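Local coordinates for protein free serine kinase (Thermococcus kodakarensis KOD1, PDB 5X0B) that phosphorylates free L-serine with ADP as the phosphate donor, giving O-phospho-L-serine and AMP in the first of two steps from L-serine to L-cysteine, at residues 29-34 / 218-223; 55-60 / 207-212; 99-104 / 200-205. All coordinates share one frame; numbering follows the deposited sequence.

Contact 1 (29-34 / 218-223); sequences HEQLVQ and YSPKTT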
loop_
_atom_site.group_PDB
_atom_site.type_symbol
_atom_site.label_atom_id
_atom_site.label_comp_id
_atom_site.label_asym_id
_atom_site.label_seq_id
_atom_site.Cartn_x
_atom_site.Cartn_y
_atom_site.Cartn_z
ATOM N N HIS A 29 -5.803 6.739 -2.116
ATOM C CA HIS A 29 -6.385 5.925 -1.053
ATOM C C HIS A 29 -5.367 5.503 -0.003
ATOM O O HIS A 29 -5.734 4.796 0.937
ATOM C CB HIS A 29 -7.139 4.730 -1.662
ATOM C CG HIS A 29 -6.274 3.628 -2.207
ATOM N ND1 HIS A 29 -5.926 3.527 -3.533
ATOM C CD2 HIS A 29 -5.752 2.537 -1.607
ATOM C CE1 HIS A 29 -5.195 2.438 -3.724
ATOM N NE2 HIS A 29 -5.078 1.819 -2.570
ATOM N N GLU A 30 -4.099 5.917 -0.160
ATOM C CA GLU A 30 -3.097 5.706 0.874
ATOM C C GLU A 30 -2.290 6.967 1.126
ATOM O O GLU A 30 -2.085 7.781 0.227
ATOM C CB GLU A 30 -2.133 4.588 0.486
ATOM C CG GLU A 30 -2.718 3.190 0.629
ATOM C CD GLU A 30 -1.673 2.092 0.487
ATOM O OE1 GLU A 30 -2.047 0.916 0.598
ATOM O OE2 GLU A 30 -0.488 2.405 0.288
ATOM N N GLN A 31 -1.829 7.094 2.367
ATOM C CA GLN A 31 -0.781 8.041 2.726
ATOM C C GLN A 31 0.450 7.826 1.847
ATOM O O GLN A 31 0.730 6.710 1.419
ATOM C CB GLN A 31 -0.386 7.872 4.186
ATOM C CG GLN A 31 -1.451 8.358 5.143
ATOM C CD GLN A 31 -1.062 8.151 6.587
ATOM O OE1 GLN A 31 -0.569 7.097 6.956
ATOM N NE2 GLN A 31 -1.328 9.139 7.425
ATOM N N LEU A 32 1.159 8.902 1.571
ATOM C CA LEU A 32 2.366 8.831 0.748
ATOM C C LEU A 32 3.580 8.444 1.589
ATOM O O LEU A 32 3.663 8.760 2.771
ATOM C CB LEU A 32 2.620 10.172 0.056
ATOM C CG LEU A 32 1.485 10.789 -0.753
ATOM C CD1 LEU A 32 1.963 12.144 -1.296
ATOM C CD2 LEU A 32 1.088 9.840 -1.873
ATOM N N VAL A 33 4.448 7.633 1.001
ATOM C CA VAL A 33 5.797 7.399 1.468
ATOM C C VAL A 33 6.754 8.390 0.834
ATOM O O VAL A 33 6.959 8.391 -0.369
ATOM C CB VAL A 33 6.243 5.953 1.167
ATOM C CG1 VAL A 33 7.639 5.695 1.714
ATOM C CG2 VAL A 33 5.267 4.953 1.786
ATOM N N GLN A 34 7.373 9.207 1.667
ATOM C CA GLN A 34 8.213 10.302 1.180
ATOM C C GLN A 34 9.387 9.823 0.314
ATOM O O GLN A 34 9.700 10.444 -0.711
ATOM C CB GLN A 34 8.727 11.150 2.353
ATOM C CG GLN A 34 9.121 12.560 1.919
ATOM C CD GLN A 34 7.957 13.351 1.357
ATOM O OE1 GLN A 34 6.784 13.022 1.592
ATOM N NE2 GLN A 34 8.270 14.384 0.585
ATOM N N TYR A 218 -5.936 5.221 3.728
ATOM C CA TYR A 218 -5.320 4.167 4.524
ATOM C C TYR A 218 -3.855 4.484 4.821
ATOM O O TYR A 218 -3.251 5.346 4.191
ATOM C CB TYR A 218 -5.367 2.818 3.784
ATOM C CG TYR A 218 -6.750 2.246 3.532
ATOM C CD1 TYR A 218 -7.522 1.692 4.584
ATOM C CD2 TYR A 218 -7.279 2.193 2.245
ATOM C CE1 TYR A 218 -8.782 1.143 4.340
ATOM C CE2 TYR A 218 -8.543 1.661 2.000
ATOM C CZ TYR A 218 -9.277 1.113 3.042
ATOM O OH TYR A 218 -10.518 0.585 2.775
ATOM N N SER A 219 -3.258 3.743 5.753
ATOM C CA SER A 219 -1.815 3.816 5.945
ATOM C C SER A 219 -1.127 3.203 4.714
ATOM O O SER A 219 -1.776 2.486 3.937
ATOM C CB SER A 219 -1.391 3.091 7.232
ATOM O OG SER A 219 -1.625 1.689 7.148
ATOM N N PRO A 220 0.178 3.468 4.536
ATOM C CA PRO A 220 0.873 2.828 3.413
ATOM C C PRO A 220 0.821 1.306 3.506
ATOM O O PRO A 220 0.759 0.750 4.618
ATOM C CB PRO A 220 2.314 3.326 3.564
ATOM C CG PRO A 220 2.189 4.598 4.328
ATOM C CD PRO A 220 1.120 4.279 5.332
ATOM N N LYS A 221 0.807 0.653 2.348
ATOM C CA LYS A 221 0.837 -0.819 2.248
ATOM C C LYS A 221 -0.404 -1.527 2.789
ATOM O O LYS A 221 -0.308 -2.649 3.280
ATOM C CB LYS A 221 2.114 -1.386 2.916
ATOM C CG LYS A 221 3.394 -0.984 2.216
ATOM C CD LYS A 221 3.413 -1.585 0.817
ATOM C CE LYS A 221 4.779 -1.557 0.167
ATOM N NZ LYS A 221 4.568 -1.239 -1.251
ATOM N N THR A 222 -1.548 -0.867 2.711
ATOM C CA THR A 222 -2.804 -1.466 3.077
ATOM C C THR A 222 -3.393 -2.286 1.935
ATOM O O THR A 222 -3.825 -3.423 2.156
ATOM C CB THR A 222 -3.786 -0.408 3.543
ATOM O OG1 THR A 222 -3.193 0.298 4.623
ATOM C CG2 THR A 222 -5.086 -1.032 4.012
ATOM N N THR A 223 -3.415 -1.735 0.724
ATOM C CA THR A 223 -3.964 -2.470 -0.418
ATOM C C THR A 223 -2.895 -3.203 -1.185
ATOM O O THR A 223 -1.761 -2.724 -1.319
ATOM C CB THR A 223 -4.689 -1.552 -1.406
ATOM O OG1 THR A 223 -3.786 -0.517 -1.836
ATOM C CG2 THR A 223 -5.908 -0.933 -0.757
HETATM O O HOH W 1 -0.418 -0.398 -1.133
#

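Contact 2 (55-60 / 207-212); sequences LLAKVP and EVMELV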
loop_
_atom_site.group_PDB
_atom_site.type_symbol
_atom_site.label_atom_id
_atom_site.label_comp_id
_atom_site.label_asym_id
_atom_site.label_seq_id
_atom_site.Cartn_x
_atom_site.Cartn_y
_atom_site.Cartn_z
ATOM N N LEU A 55 -3.143 3.686 -13.021
ATOM C CA LEU A 55 -4.312 2.822 -13.120
ATOM C C LEU A 55 -5.408 3.440 -12.246
ATOM O O LEU A 55 -5.220 3.656 -11.053
ATOM C CB LEU A 55 -4.001 1.407 -12.670
ATOM C CG LEU A 55 -2.904 0.739 -13.514
ATOM C CD1 LEU A 55 -2.665 -0.668 -12.980
ATOM C CD2 LEU A 55 -3.229 0.742 -14.977
ATOM N N LEU A 56 -6.541 3.743 -12.883
ATOM C CA LEU A 56 -7.613 4.467 -12.232
ATOM C C LEU A 56 -8.920 3.744 -12.304
ATOM O O LEU A 56 -9.135 2.914 -13.186
ATOM C CB LEU A 56 -7.780 5.848 -12.874
ATOM C CG LEU A 56 -6.582 6.784 -12.936
ATOM C CD1 LEU A 56 -6.945 8.054 -13.701
ATOM C CD2 LEU A 56 -5.969 7.108 -11.586
ATOM N N ALA A 57 -9.817 4.102 -11.384
ATOM C CA ALA A 57 -11.164 3.612 -11.363
ATOM C C ALA A 57 -12.104 4.790 -11.127
ATOM O O ALA A 57 -11.929 5.565 -10.179
ATOM C CB ALA A 57 -11.348 2.600 -10.236
ATOM N N LYS A 58 -13.129 4.876 -11.944
ATOM C CA LYS A 58 -14.090 5.967 -11.868
ATOM C C LYS A 58 -14.836 5.849 -10.552
ATOM O O LYS A 58 -15.343 4.784 -10.235
ATOM C CB LYS A 58 -15.073 5.894 -13.052
ATOM C CG LYS A 58 -16.195 6.940 -13.077
ATOM C CD LYS A 58 -15.746 8.382 -13.184
ATOM C CE LYS A 58 -16.976 9.306 -13.410
ATOM N NZ LYS A 58 -18.199 8.987 -12.594
ATOM N N VAL A 59 -14.871 6.943 -9.789
ATOM C CA VAL A 59 -15.641 7.006 -8.539
ATOM C C VAL A 59 -17.135 7.088 -8.868
ATOM O O VAL A 59 -17.578 8.039 -9.534
ATOM C CB VAL A 59 -15.220 8.208 -7.659
ATOM C CG1 VAL A 59 -16.077 8.305 -6.398
ATOM C CG2 VAL A 59 -13.753 8.087 -7.272
ATOM N N PRO A 60 -17.927 6.123 -8.391
ATOM C CA PRO A 60 -19.360 6.223 -8.693
ATOM C C PRO A 60 -19.957 7.509 -8.168
ATOM O O PRO A 60 -19.693 7.885 -7.019
ATOM C CB PRO A 60 -19.953 5.009 -7.978
ATOM C CG PRO A 60 -18.834 4.046 -7.960
ATOM C CD PRO A 60 -17.639 4.896 -7.641
ATOM N N GLU A 207 -15.009 -0.704 0.335
ATOM C CA GLU A 207 -14.387 0.030 1.451
ATOM C C GLU A 207 -13.369 1.053 0.954
ATOM O O GLU A 207 -13.308 2.162 1.471
ATOM C CB GLU A 207 -13.723 -0.928 2.439
ATOM C CG GLU A 207 -14.740 -1.661 3.307
ATOM C CD GLU A 207 -14.184 -2.829 4.095
ATOM O OE1 GLU A 207 -12.971 -3.134 4.029
ATOM O OE2 GLU A 207 -15.004 -3.457 4.803
ATOM N N VAL A 208 -12.599 0.675 -0.058
ATOM C CA VAL A 208 -11.570 1.562 -0.628
ATOM C C VAL A 208 -12.287 2.795 -1.192
ATOM O O VAL A 208 -11.945 3.939 -0.879
ATOM C CB VAL A 208 -10.749 0.852 -1.708
ATOM C CG1 VAL A 208 -9.814 1.839 -2.413
ATOM C CG2 VAL A 208 -9.931 -0.285 -1.123
ATOM N N MET A 209 -13.325 2.534 -1.987
ATOM C CA MET A 209 -14.139 3.591 -2.607
ATOM C C MET A 209 -14.848 4.475 -1.561
ATOM O O MET A 209 -14.839 5.713 -1.655
ATOM C CB MET A 209 -15.142 2.956 -3.597
ATOM C CG MET A 209 -15.584 3.818 -4.744
ATOM S SD MET A 209 -14.225 4.466 -5.735
ATOM C CE MET A 209 -13.943 3.285 -7.055
ATOM N N GLU A 210 -15.444 3.839 -0.553
ATOM C CA GLU A 210 -16.040 4.535 0.600
ATOM C C GLU A 210 -15.046 5.471 1.305
ATOM O O GLU A 210 -15.382 6.613 1.621
ATOM C CB GLU A 210 -16.587 3.496 1.614
ATOM C CG GLU A 210 -17.247 4.049 2.875
ATOM C CD GLU A 210 -17.732 2.950 3.806
ATOM O OE1 GLU A 210 -17.000 1.958 4.054
ATOM O OE2 GLU A 210 -18.860 3.076 4.292
ATOM N N LEU A 211 -13.843 4.965 1.568
ATOM C CA LEU A 211 -12.832 5.730 2.282
ATOM C C LEU A 211 -12.464 6.981 1.486
ATOM O O LEU A 211 -12.408 8.069 2.033
ATOM C CB LEU A 211 -11.581 4.870 2.562
ATOM C CG LEU A 211 -10.727 5.386 3.730
ATOM C CD1 LEU A 211 -11.485 5.398 5.062
ATOM C CD2 LEU A 211 -9.464 4.564 3.864
ATOM N N VAL A 212 -12.255 6.798 0.185
ATOM C CA VAL A 212 -11.943 7.883 -0.750
ATOM C C VAL A 212 -13.065 8.925 -0.805
ATOM O O VAL A 212 -12.794 10.134 -0.841
ATOM C CB VAL A 212 -11.579 7.283 -2.159
ATOM C CG1 VAL A 212 -11.719 8.280 -3.293
ATOM C CG2 VAL A 212 -10.187 6.685 -2.117
#

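Contact 3 (99-104 / 200-205); sequences VYTWYP and RKAPTK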
loop_
_atom_site.group_PDB
_atom_site.type_symbol
_atom_site.label_atom_id
_atom_site.label_comp_id
_atom_site.label_asym_id
_atom_site.label_seq_id
_atom_site.Cartn_x
_atom_site.Cartn_y
_atom_site.Cartn_z
ATOM N N VAL A 99 -8.561 -7.551 -4.317
ATOM C CA VAL A 99 -7.765 -6.749 -3.413
ATOM C C VAL A 99 -7.404 -7.553 -2.177
ATOM O O VAL A 99 -8.248 -8.190 -1.557
ATOM C CB VAL A 99 -8.442 -5.411 -3.085
ATOM C CG1 VAL A 99 -9.822 -5.612 -2.515
ATOM C CG2 VAL A 99 -7.600 -4.592 -2.125
ATOM N N TYR A 100 -6.123 -7.539 -1.867
ATOM C CA TYR A 100 -5.564 -8.203 -0.717
ATOM C C TYR A 100 -4.868 -7.116 0.066
ATOM O O TYR A 100 -5.094 -5.924 -0.190
ATOM C CB TYR A 100 -4.591 -9.289 -1.179
ATOM C CG TYR A 100 -5.271 -10.350 -1.993
ATOM C CD1 TYR A 100 -5.967 -11.393 -1.373
ATOM C CD2 TYR A 100 -5.211 -10.320 -3.382
ATOM C CE1 TYR A 100 -6.598 -12.367 -2.133
ATOM C CE2 TYR A 100 -5.823 -11.283 -4.145
ATOM C CZ TYR A 100 -6.521 -12.294 -3.525
ATOM O OH TYR A 100 -7.119 -13.236 -4.325
ATOM N N THR A 101 -4.054 -7.511 1.035
ATOM C CA THR A 101 -3.256 -6.577 1.792
ATOM C C THR A 101 -1.842 -7.064 1.834
ATOM O O THR A 101 -1.503 -8.089 1.216
ATOM C CB THR A 101 -3.825 -6.359 3.224
ATOM O OG1 THR A 101 -3.120 -5.296 3.873
ATOM C CG2 THR A 101 -3.743 -7.632 4.093
ATOM N N TRP A 102 -1.002 -6.291 2.512
ATOM C CA TRP A 102 0.369 -6.673 2.756
ATOM C C TRP A 102 0.492 -7.109 4.198
ATOM O O TRP A 102 -0.335 -6.764 5.051
ATOM C CB TRP A 102 1.311 -5.503 2.487
ATOM C CG TRP A 102 1.296 -5.075 1.068
ATOM C CD1 TRP A 102 0.439 -4.196 0.471
ATOM C CD2 TRP A 102 2.206 -5.510 0.042
ATOM N NE1 TRP A 102 0.750 -4.063 -0.882
ATOM C CE2 TRP A 102 1.830 -4.857 -1.160
ATOM C CE3 TRP A 102 3.289 -6.400 0.022
ATOM C CZ2 TRP A 102 2.513 -5.055 -2.359
ATOM C CZ3 TRP A 102 3.961 -6.599 -1.174
ATOM C CH2 TRP A 102 3.559 -5.932 -2.347
ATOM N N TYR A 103 1.545 -7.861 4.470
ATOM C CA TYR A 103 1.820 -8.326 5.814
ATOM C C TYR A 103 3.169 -7.786 6.202
ATOM O O TYR A 103 4.195 -8.338 5.783
ATOM C CB TYR A 103 1.741 -9.858 5.864
ATOM C CG TYR A 103 0.358 -10.279 5.518
ATOM C CD1 TYR A 103 -0.648 -10.291 6.492
ATOM C CD2 TYR A 103 0.013 -10.568 4.210
ATOM C CE1 TYR A 103 -1.946 -10.624 6.156
ATOM C CE2 TYR A 103 -1.284 -10.880 3.863
ATOM C CZ TYR A 103 -2.256 -10.901 4.835
ATOM O OH TYR A 103 -3.510 -11.233 4.470
ATOM N N PRO A 104 3.179 -6.665 6.948
ATOM C CA PRO A 104 4.428 -6.162 7.506
ATOM C C PRO A 104 5.041 -7.159 8.464
ATOM O O PRO A 104 4.420 -7.494 9.482
ATOM C CB PRO A 104 3.997 -4.884 8.258
ATOM C CG PRO A 104 2.690 -4.506 7.655
ATOM C CD PRO A 104 2.041 -5.815 7.351
ATOM N N ARG A 200 -3.599 -7.747 9.489
ATOM C CA ARG A 200 -4.906 -7.079 9.509
ATOM C C ARG A 200 -5.762 -7.698 8.422
ATOM O O ARG A 200 -5.226 -8.315 7.479
ATOM C CB ARG A 200 -4.778 -5.567 9.276
ATOM C CG ARG A 200 -3.986 -5.135 8.046
ATOM C CD ARG A 200 -4.023 -3.614 7.898
ATOM N NE ARG A 200 -2.836 -3.082 7.225
ATOM C CZ ARG A 200 -2.528 -1.787 7.107
ATOM N NH1 ARG A 200 -3.307 -0.834 7.627
ATOM N NH2 ARG A 200 -1.414 -1.439 6.454
ATOM N N LYS A 201 -7.077 -7.521 8.531
ATOM C CA LYS A 201 -7.984 -7.914 7.456
ATOM C C LYS A 201 -7.726 -6.989 6.270
ATOM O O LYS A 201 -7.552 -5.783 6.454
ATOM C CB LYS A 201 -9.453 -7.811 7.875
ATOM C CG LYS A 201 -10.457 -8.274 6.815
ATOM C CD LYS A 201 -11.906 -8.117 7.294
ATOM C CE LYS A 201 -12.900 -8.769 6.331
ATOM N NZ LYS A 201 -13.160 -8.013 5.069
ATOM N N ALA A 202 -7.747 -7.547 5.063
ATOM C CA ALA A 202 -7.613 -6.740 3.864
ATOM C C ALA A 202 -8.883 -5.932 3.628
ATOM O O ALA A 202 -9.962 -6.403 3.933
ATOM C CB ALA A 202 -7.322 -7.602 2.637
ATOM N N PRO A 203 -8.755 -4.705 3.086
ATOM C CA PRO A 203 -9.923 -3.942 2.673
ATOM C C PRO A 203 -10.638 -4.584 1.485
ATOM O O PRO A 203 -10.006 -5.325 0.720
ATOM C CB PRO A 203 -9.344 -2.590 2.258
ATOM C CG PRO A 203 -7.927 -2.820 2.014
ATOM C CD PRO A 203 -7.492 -4.009 2.780
ATOM N N THR A 204 -11.935 -4.328 1.369
ATOM C CA THR A 204 -12.696 -4.650 0.162
ATOM C C THR A 204 -12.653 -3.458 -0.796
ATOM O O THR A 204 -12.361 -2.329 -0.393
ATOM C CB THR A 204 -14.163 -4.990 0.482
ATOM O OG1 THR A 204 -14.877 -3.815 0.910
ATOM C CG2 THR A 204 -14.253 -6.085 1.543
ATOM N N LYS A 205 -12.964 -3.718 -2.066
ATOM C CA LYS A 205 -13.091 -2.655 -3.062
ATOM C C LYS A 205 -14.062 -1.575 -2.667
ATOM O O LYS A 205 -13.779 -0.397 -2.877
ATOM C CB LYS A 205 -13.605 -3.208 -4.388
ATOM C CG LYS A 205 -12.694 -4.157 -5.076
ATOM C CD LYS A 205 -13.469 -4.737 -6.255
ATOM C CE LYS A 205 -12.624 -5.756 -6.965
ATOM N NZ LYS A 205 -13.371 -6.339 -8.100
HETATM O O HOH W 2 -1.159 -7.080 7.717
HETATM O O HOH W 3 -0.899 -3.988 5.605
HETATM O O HOH W 4 -5.240 -10.691 6.158
#

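Contact 1 (29-34 / 218-223)
The carboxylate of Glu-30 is gripped by three consecutive backbone amides of the 218-223 loop. Glu-30 OE1 accepts from Thr-223 N at 3.0 Å, nearly in line with its own C-O bond, and from Thr-222 N at 2.8 Å, which comes from above the carboxylate plane on a more bent path. Glu-30 OE2 takes Lys-221 N at 3.0 Å, also from above that plane. A water bridges OE1 to Thr-223 O, adding a further donor to the same oxygen. The extended chain beyond CG (chi2 -169°) carries the acid group this far into the loop. The amides of Lys-221 and Thr-222 belong to a type II beta turn from Ser-219 to Thr-222, and that of Thr-223 follows; Thr-222 OG1 braces the turn, donating to Ser-219 O at 2.7 Å. Glu-30 is the inferred active-site residue, while Lys-221 and Thr-223 bind O-phospho-L-serine, so the loop that receives the product also fixes the acid. Beside it, His-29 NE2 meets Thr-223 OG1 in the plane of the imidazole, 2.8 Å away, while Ile-67 O holds the ring's other nitrogen. A single beta bridge links the backbones through Tyr-218 N to His-29 O and Gln-31 N to Tyr-218 O. Farther out the contact turns apolar: Val-33 CG2 lies 3.8 Å from Pro-220 CB, and the Gln-31 side chain runs at a slant, its OE1 3.7 Å from Pro-220 CD.

Contact 2 (55-60 / 207-212)
Met-209 and Pro-60 reach toward each other end-on, Met-209 CG lying 3.7 Å from Pro-60 CD, and nearly all of this contact is apolar. The thioether does most of the work. Its sulfur lies beside the proline ring and also meets a branch of Val-59, SD to CG2 being 4.0 Å, the two side chains crossing at a slant. The terminal methyl turns to Ala-57, where Met-209 CE stands 4.2 Å from the CB of that residue. CG of the methionine is anti to its own amide nitrogen (chi1 -153°), and the chain then bends at chi2 (55°) and again at chi3, which lays sulfur and methyl along the strand end instead of driving them straight into it. A smaller apolar touch comes one helical turn later, between Val-212 CG1 and the same Val-59 methyl. An alanine in place of Met-209 is likely to open a gap between the helix and the strand end, leaving Ala-57, Val-59 and Pro-60 without their main partner across this contact.

The polar element that the methionine meets is a backbone oxygen: CE lies 3.8 Å from Lys-58 O, as a van der Waals neighbour. Pro-60 O, for its part, accepts a hydrogen bond from Lys-213, just past the helical segment.

The contact thus sets helix 205-213 against the end of strand 54-58 in the mixed five-stranded sheet, where Val-208, Met-209 and Val-212 also rest on Leu-66 of the adjacent antiparallel strand 65-67.

Contact 3 (99-104 / 200-205)
Arg-200 meets Thr-101 and Tyr-103 where strand 196-199, antiparallel partner of strand 98-107 in the mixed sheet of eight strands, has just ended. From here the 200-205 loop runs on nearly antiparallel to 99-103, end-to-end directions 164° apart, but no direct hydrogen bond joins the two segments; at the Arg-200 end three waters do. One water links Arg-200 N to Trp-102 O, and a second joins that same carbonyl to Arg-200 NE, 2.7 Å from the water and in the plane of the guanidinium. A third donates to Arg-200 O and lies 2.5 Å from Tyr-103 OH, in the plane of the phenol ring. The arginine side chain, extended from CG to NE, crosses Thr-101 at a slant, and its NH1 goes on to Ser-219.

Ala-202 brings the backbones closest, its CA 4.8 Å from that of Thr-101. Its methyl points at the 99-104 segment and presses on the peptide between Tyr-100 and Thr-101, with CB 3.6 Å from Thr-101 N. Thr-101 CB and CG2 both lie against this methyl from one side, while the threonine's hydroxyl is turned to Thr-222 O; OG1 anti to the backbone nitrogen (chi1 -172°) leaves CG2 to face Arg-200 O and Ala-202. Pro-203 is the next step, its CD reaching the neighbourhood of Thr-101 CB. The proline also touches Tyr-218 and Thr-222, tying the strand to the loop that binds O-phospho-L-serine.

Thr-204 is the N-cap of helix 205-213, and Lys-205 opens that helix with its extended chain carrying NZ to Tyr-92 O. Val-99 packs against this start, its CG1 4.1 Å from Lys-205 CG and only 3.3 Å from Pro-203 O.

The second segments of all three contacts come from one piece of chain, residues 200-223, which runs from beside strand 98-107, through helix 205-213, to the turn that meets Glu-30. Contact 1 is nearest the chemistry: the Glu-30 side chain is about 8 Å from bound AMP at nearest atoms. Contact 3, centred 12 Å from contact 1, joins it directly, since Thr-101 OG1 lies 2.6 Å from Thr-222 O and Ser-219 OG 3.1 Å from Arg-200 NH1. Contact 2 meets contact 1 by packing, with His-29 CB 3.6 Å from Val-212 CG2. Contacts 2 and 3, with centres 15 Å apart, touch more lightly through Val-208 and Pro-203.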